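Local coordinates for tailspike protein (Siphovirus 9NA, PDB 3RIQ) that probably binds the lipopolysaccharide of Salmonella through its receptor-binding domain and cleaves the O-antigen chain as an endorhamnosidase, at residues Thr164-Val178 / Phe184-Thr198. Numbering follows the deposited sequence.
Sequences TMGGYLFTLCNHILV and FIAWESGITFENHHT
Phe170 and Phe193 lie side by side on successive rungs of the right-handed parallel beta-helix of this tailspike, where strand 166-171 pairs in parallel with residues 191-194 one turn later. Four backbone bonds hold the register, the first from Tyr168 N to Gly190 O and the last from Glu194 N to Phe170 O (2.7 Å), and Leu172 N to Glu194 O extends it past the strand. On the inward face, Phe170 can be followed outward. Phe170 CB touches Phe193 CD1 at 3.9 Å, and its CD2 comes to 3.7 Å from Phe193 CE1; CE2 reaches Ile191 CG2 at the ring edge. With CG anti to the carbonyl carbon in both residues (chi1 -66° and -56°), the rings point the same way, their planes only 26° apart but slid so that they barely overlap. Ile176 CG2 sits over one face of the Phe170 ring, toward its rim, while its CB meets Phe193 CE1, bringing the strand after the corner into the same core. Tyr168 and Phe184 meet rim to rim, Tyr168 CE2 to Phe184 CE1 at 3.6 Å; the Tyr168 hydroxyl bonds to Glu162 O.

The opposite face is mixed. Thr171 OG1 donates to Glu194 OE1 (2.7 Å), and Arg149, on the preceding rung, bonds through NE to Thr171 OG1 and forms a salt bridge through NH2 with Glu194 OE1. Leu169 CD1 packs against Thr192 CB nearby. At the turn, Asn195 ND2 donates to Cys173 O, which lies close to the Asn195 amide plane, while a water accepts from Cys173 N and bonds to Asn195 OD1 at 2.8 Å.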
# COMPACT_ATOMS: atom_id res chain seq x y z
N THR A 164 -27.50 -13.63 -11.90
CA THR A 164 -27.70 -13.15 -13.26
C THR A 164 -28.94 -12.26 -13.20
O THR A 164 -30.06 -12.74 -13.18
CB THR A 164 -27.90 -14.31 -14.26
OG1 THR A 164 -26.77 -15.20 -14.19
CG2 THR A 164 -28.01 -13.78 -15.72
N MET A 165 -28.69 -10.96 -13.11
CA MET A 165 -29.73 -9.98 -12.84
C MET A 165 -30.45 -10.36 -11.53
O MET A 165 -31.67 -10.56 -11.49
CB MET A 165 -30.71 -9.85 -14.04
CG MET A 165 -30.03 -9.44 -15.32
SD MET A 165 -29.32 -7.78 -15.27
CE MET A 165 -28.41 -7.73 -16.84
N GLY A 166 -29.67 -10.45 -10.45
CA GLY A 166 -30.15 -10.88 -9.15
C GLY A 166 -29.26 -10.32 -8.07
O GLY A 166 -28.23 -9.67 -8.32
N GLY A 167 -29.61 -10.61 -6.84
CA GLY A 167 -28.83 -10.15 -5.70
C GLY A 167 -29.30 -10.71 -4.40
O GLY A 167 -30.23 -11.53 -4.36
N TYR A 168 -28.69 -10.23 -3.33
CA TYR A 168 -28.85 -10.78 -1.99
C TYR A 168 -29.15 -9.67 -1.02
O TYR A 168 -28.38 -8.69 -0.90
CB TYR A 168 -27.59 -11.55 -1.53
CG TYR A 168 -27.31 -12.73 -2.44
CD1 TYR A 168 -27.76 -14.01 -2.12
CD2 TYR A 168 -26.61 -12.56 -3.65
CE1 TYR A 168 -27.53 -15.08 -2.97
CE2 TYR A 168 -26.39 -13.61 -4.51
CZ TYR A 168 -26.86 -14.87 -4.18
OH TYR A 168 -26.61 -15.93 -5.01
N LEU A 169 -30.26 -9.84 -0.30
CA LEU A 169 -30.72 -8.84 0.70
C LEU A 169 -30.77 -9.51 2.07
O LEU A 169 -31.53 -10.48 2.25
CB LEU A 169 -32.09 -8.29 0.27
CG LEU A 169 -32.85 -7.43 1.29
CD1 LEU A 169 -32.08 -6.17 1.57
CD2 LEU A 169 -34.16 -7.10 0.67
N PHE A 170 -30.02 -9.00 3.04
CA PHE A 170 -30.00 -9.54 4.40
C PHE A 170 -30.70 -8.52 5.27
O PHE A 170 -30.21 -7.38 5.44
CB PHE A 170 -28.55 -9.76 4.87
CG PHE A 170 -27.85 -10.81 4.08
CD1 PHE A 170 -27.99 -12.15 4.45
CD2 PHE A 170 -27.08 -10.49 2.96
CE1 PHE A 170 -27.35 -13.19 3.71
CE2 PHE A 170 -26.43 -11.50 2.22
CZ PHE A 170 -26.60 -12.85 2.57
N THR A 171 -31.83 -8.94 5.83
CA THR A 171 -32.70 -8.05 6.64
C THR A 171 -32.60 -8.42 8.10
O THR A 171 -32.92 -9.55 8.46
CB THR A 171 -34.15 -8.11 6.13
OG1 THR A 171 -34.17 -7.65 4.77
CG2 THR A 171 -35.11 -7.23 6.97
N LEU A 172 -32.19 -7.46 8.95
CA LEU A 172 -32.05 -7.69 10.41
C LEU A 172 -31.10 -8.87 10.72
O LEU A 172 -31.37 -9.69 11.63
CB LEU A 172 -33.40 -7.86 11.15
CG LEU A 172 -34.30 -6.61 11.18
CD1 LEU A 172 -35.61 -6.95 11.91
CD2 LEU A 172 -33.61 -5.46 11.92
N CYS A 173 -30.01 -8.96 9.96
CA CYS A 173 -29.03 -10.00 10.16
C CYS A 173 -27.80 -9.45 10.86
O CYS A 173 -27.51 -8.24 10.79
CB CYS A 173 -28.61 -10.63 8.82
SG CYS A 173 -29.97 -11.58 8.00
N ASN A 174 -27.03 -10.36 11.45
CA ASN A 174 -25.72 -10.00 12.05
C ASN A 174 -24.73 -11.12 11.75
O ASN A 174 -25.12 -12.29 11.57
CB ASN A 174 -25.82 -9.85 13.57
CG ASN A 174 -26.77 -8.76 13.98
OD1 ASN A 174 -26.42 -7.57 13.96
ND2 ASN A 174 -28.00 -9.16 14.35
N HIS A 175 -23.45 -10.75 11.70
CA HIS A 175 -22.37 -11.71 11.46
C HIS A 175 -22.63 -12.54 10.21
O HIS A 175 -22.38 -13.76 10.19
CB HIS A 175 -22.06 -12.52 12.71
CG HIS A 175 -21.55 -11.67 13.83
ND1 HIS A 175 -20.25 -11.20 13.87
CD2 HIS A 175 -22.18 -11.13 14.90
CE1 HIS A 175 -20.10 -10.44 14.94
NE2 HIS A 175 -21.26 -10.37 15.57
N ILE A 176 -23.14 -11.87 9.17
CA ILE A 176 -23.18 -12.50 7.84
C ILE A 176 -21.82 -12.29 7.18
O ILE A 176 -21.34 -11.16 7.05
CB ILE A 176 -24.29 -11.87 6.95
CG1 ILE A 176 -25.66 -11.94 7.67
CG2 ILE A 176 -24.28 -12.54 5.59
CD1 ILE A 176 -26.16 -13.33 7.98
N LEU A 177 -21.19 -13.39 6.76
CA LEU A 177 -19.94 -13.29 5.97
C LEU A 177 -20.21 -13.77 4.57
O LEU A 177 -20.63 -14.92 4.39
CB LEU A 177 -18.84 -14.17 6.61
CG LEU A 177 -17.57 -14.34 5.77
CD1 LEU A 177 -16.83 -12.98 5.53
CD2 LEU A 177 -16.64 -15.32 6.50
N VAL A 178 -20.00 -12.89 3.57
CA VAL A 178 -20.13 -13.27 2.17
C VAL A 178 -18.75 -13.32 1.54
O VAL A 178 -18.08 -12.27 1.42
CB VAL A 178 -21.03 -12.30 1.38
CG1 VAL A 178 -21.26 -12.81 -0.05
CG2 VAL A 178 -22.34 -12.07 2.11
N PHE A 184 -21.28 -12.66 -11.05
CA PHE A 184 -22.29 -11.92 -10.30
C PHE A 184 -22.70 -10.65 -11.06
O PHE A 184 -22.00 -9.63 -11.02
CB PHE A 184 -21.72 -11.60 -8.91
CG PHE A 184 -22.74 -11.17 -7.88
CD1 PHE A 184 -22.86 -11.88 -6.68
CD2 PHE A 184 -23.59 -10.07 -8.10
CE1 PHE A 184 -23.78 -11.47 -5.68
CE2 PHE A 184 -24.53 -9.67 -7.12
CZ PHE A 184 -24.63 -10.35 -5.91
N ILE A 185 -23.82 -10.74 -11.78
CA ILE A 185 -24.41 -9.60 -12.49
C ILE A 185 -25.59 -9.17 -11.63
O ILE A 185 -26.61 -9.91 -11.53
CB ILE A 185 -24.84 -10.01 -13.89
CG1 ILE A 185 -23.64 -10.58 -14.67
CG2 ILE A 185 -25.49 -8.82 -14.61
CD1 ILE A 185 -24.03 -11.44 -15.82
N ALA A 186 -25.45 -8.03 -10.94
CA ALA A 186 -26.42 -7.59 -9.94
C ALA A 186 -27.71 -7.06 -10.56
O ALA A 186 -27.78 -6.78 -11.78
CB ALA A 186 -25.76 -6.51 -9.06
N TRP A 187 -28.75 -6.97 -9.73
CA TRP A 187 -30.03 -6.37 -10.18
C TRP A 187 -30.17 -4.92 -9.65
O TRP A 187 -30.26 -3.98 -10.44
CB TRP A 187 -31.18 -7.26 -9.70
CG TRP A 187 -32.54 -6.70 -10.04
CD1 TRP A 187 -33.58 -6.46 -9.17
CD2 TRP A 187 -33.02 -6.34 -11.35
NE1 TRP A 187 -34.67 -5.97 -9.86
CE2 TRP A 187 -34.36 -5.89 -11.19
CE3 TRP A 187 -32.46 -6.37 -12.63
CZ2 TRP A 187 -35.14 -5.47 -12.28
CZ3 TRP A 187 -33.21 -5.94 -13.69
CH2 TRP A 187 -34.55 -5.51 -13.53
N GLU A 188 -30.14 -4.76 -8.33
CA GLU A 188 -30.16 -3.46 -7.67
C GLU A 188 -28.78 -3.30 -7.01
O GLU A 188 -27.76 -3.31 -7.72
CB GLU A 188 -31.38 -3.37 -6.72
CG GLU A 188 -32.66 -3.31 -7.51
CD GLU A 188 -33.93 -3.54 -6.71
OE1 GLU A 188 -34.89 -2.79 -6.97
OE2 GLU A 188 -34.00 -4.49 -5.90
N SER A 189 -28.72 -3.14 -5.70
CA SER A 189 -27.42 -3.27 -5.03
C SER A 189 -27.08 -4.77 -4.96
O SER A 189 -27.96 -5.60 -4.79
CB SER A 189 -27.45 -2.63 -3.66
OG SER A 189 -27.48 -1.22 -3.77
N GLY A 190 -25.80 -5.12 -5.12
CA GLY A 190 -25.45 -6.56 -5.17
C GLY A 190 -25.70 -7.29 -3.85
O GLY A 190 -26.44 -8.30 -3.81
N ILE A 191 -25.10 -6.78 -2.78
CA ILE A 191 -25.31 -7.33 -1.45
C ILE A 191 -25.74 -6.19 -0.56
O ILE A 191 -25.03 -5.17 -0.50
CB ILE A 191 -24.00 -7.92 -0.86
CG1 ILE A 191 -23.40 -9.02 -1.76
CG2 ILE A 191 -24.25 -8.42 0.58
CD1 ILE A 191 -24.14 -10.20 -1.88
N THR A 192 -26.84 -6.35 0.16
CA THR A 192 -27.31 -5.28 1.05
C THR A 192 -27.50 -5.81 2.45
O THR A 192 -28.13 -6.86 2.64
CB THR A 192 -28.70 -4.73 0.58
OG1 THR A 192 -28.62 -4.23 -0.75
CG2 THR A 192 -29.23 -3.63 1.52
N PHE A 193 -27.00 -5.08 3.45
CA PHE A 193 -27.25 -5.41 4.86
C PHE A 193 -28.22 -4.36 5.40
O PHE A 193 -27.84 -3.19 5.64
CB PHE A 193 -25.95 -5.47 5.66
CG PHE A 193 -24.96 -6.43 5.09
CD1 PHE A 193 -25.19 -7.81 5.18
CD2 PHE A 193 -23.79 -5.96 4.46
CE1 PHE A 193 -24.30 -8.74 4.66
CE2 PHE A 193 -22.86 -6.90 3.94
CZ PHE A 193 -23.12 -8.28 4.04
N GLU A 194 -29.50 -4.75 5.49
CA GLU A 194 -30.59 -3.81 5.78
C GLU A 194 -31.04 -3.96 7.23
O GLU A 194 -31.73 -4.93 7.55
CB GLU A 194 -31.76 -4.15 4.84
CG GLU A 194 -32.98 -3.27 5.00
CD GLU A 194 -34.14 -3.80 4.20
OE1 GLU A 194 -34.42 -4.99 4.25
OE2 GLU A 194 -34.81 -3.04 3.51
N ASN A 195 -30.64 -3.02 8.11
CA ASN A 195 -30.92 -3.15 9.55
C ASN A 195 -31.73 -2.01 10.17
O ASN A 195 -31.76 -1.86 11.37
CB ASN A 195 -29.62 -3.40 10.34
CG ASN A 195 -28.96 -4.73 9.99
OD1 ASN A 195 -28.35 -4.85 8.94
ND2 ASN A 195 -29.14 -5.72 10.81
N HIS A 196 -32.43 -1.23 9.36
CA HIS A 196 -33.14 -0.09 9.93
C HIS A 196 -34.51 -0.41 10.56
O HIS A 196 -35.11 0.48 11.12
CB HIS A 196 -33.36 0.99 8.87
CG HIS A 196 -34.31 0.54 7.82
ND1 HIS A 196 -34.03 -0.52 6.97
CD2 HIS A 196 -35.56 0.95 7.51
CE1 HIS A 196 -35.07 -0.73 6.18
NE2 HIS A 196 -36.01 0.16 6.48
N HIS A 197 -34.98 -1.65 10.47
CA HIS A 197 -36.31 -1.97 11.01
C HIS A 197 -36.37 -1.93 12.52
O HIS A 197 -37.45 -1.91 13.08
CB HIS A 197 -36.87 -3.31 10.50
CG HIS A 197 -37.19 -3.33 9.04
ND1 HIS A 197 -36.88 -4.41 8.24
CD2 HIS A 197 -37.84 -2.46 8.24
CE1 HIS A 197 -37.29 -4.18 7.00
NE2 HIS A 197 -37.88 -3.00 6.98
N THR A 198 -35.23 -1.95 13.21
CA THR A 198 -35.25 -1.76 14.68
C THR A 198 -34.21 -0.73 15.11
O THR A 198 -33.39 -0.34 14.28
CB THR A 198 -35.04 -3.06 15.50
OG1 THR A 198 -33.66 -3.40 15.59
CG2 THR A 198 -35.83 -4.23 14.90
O HOH W 1 -29.00 -6.45 -2.38
O HOH W 2 -28.89 -7.38 7.80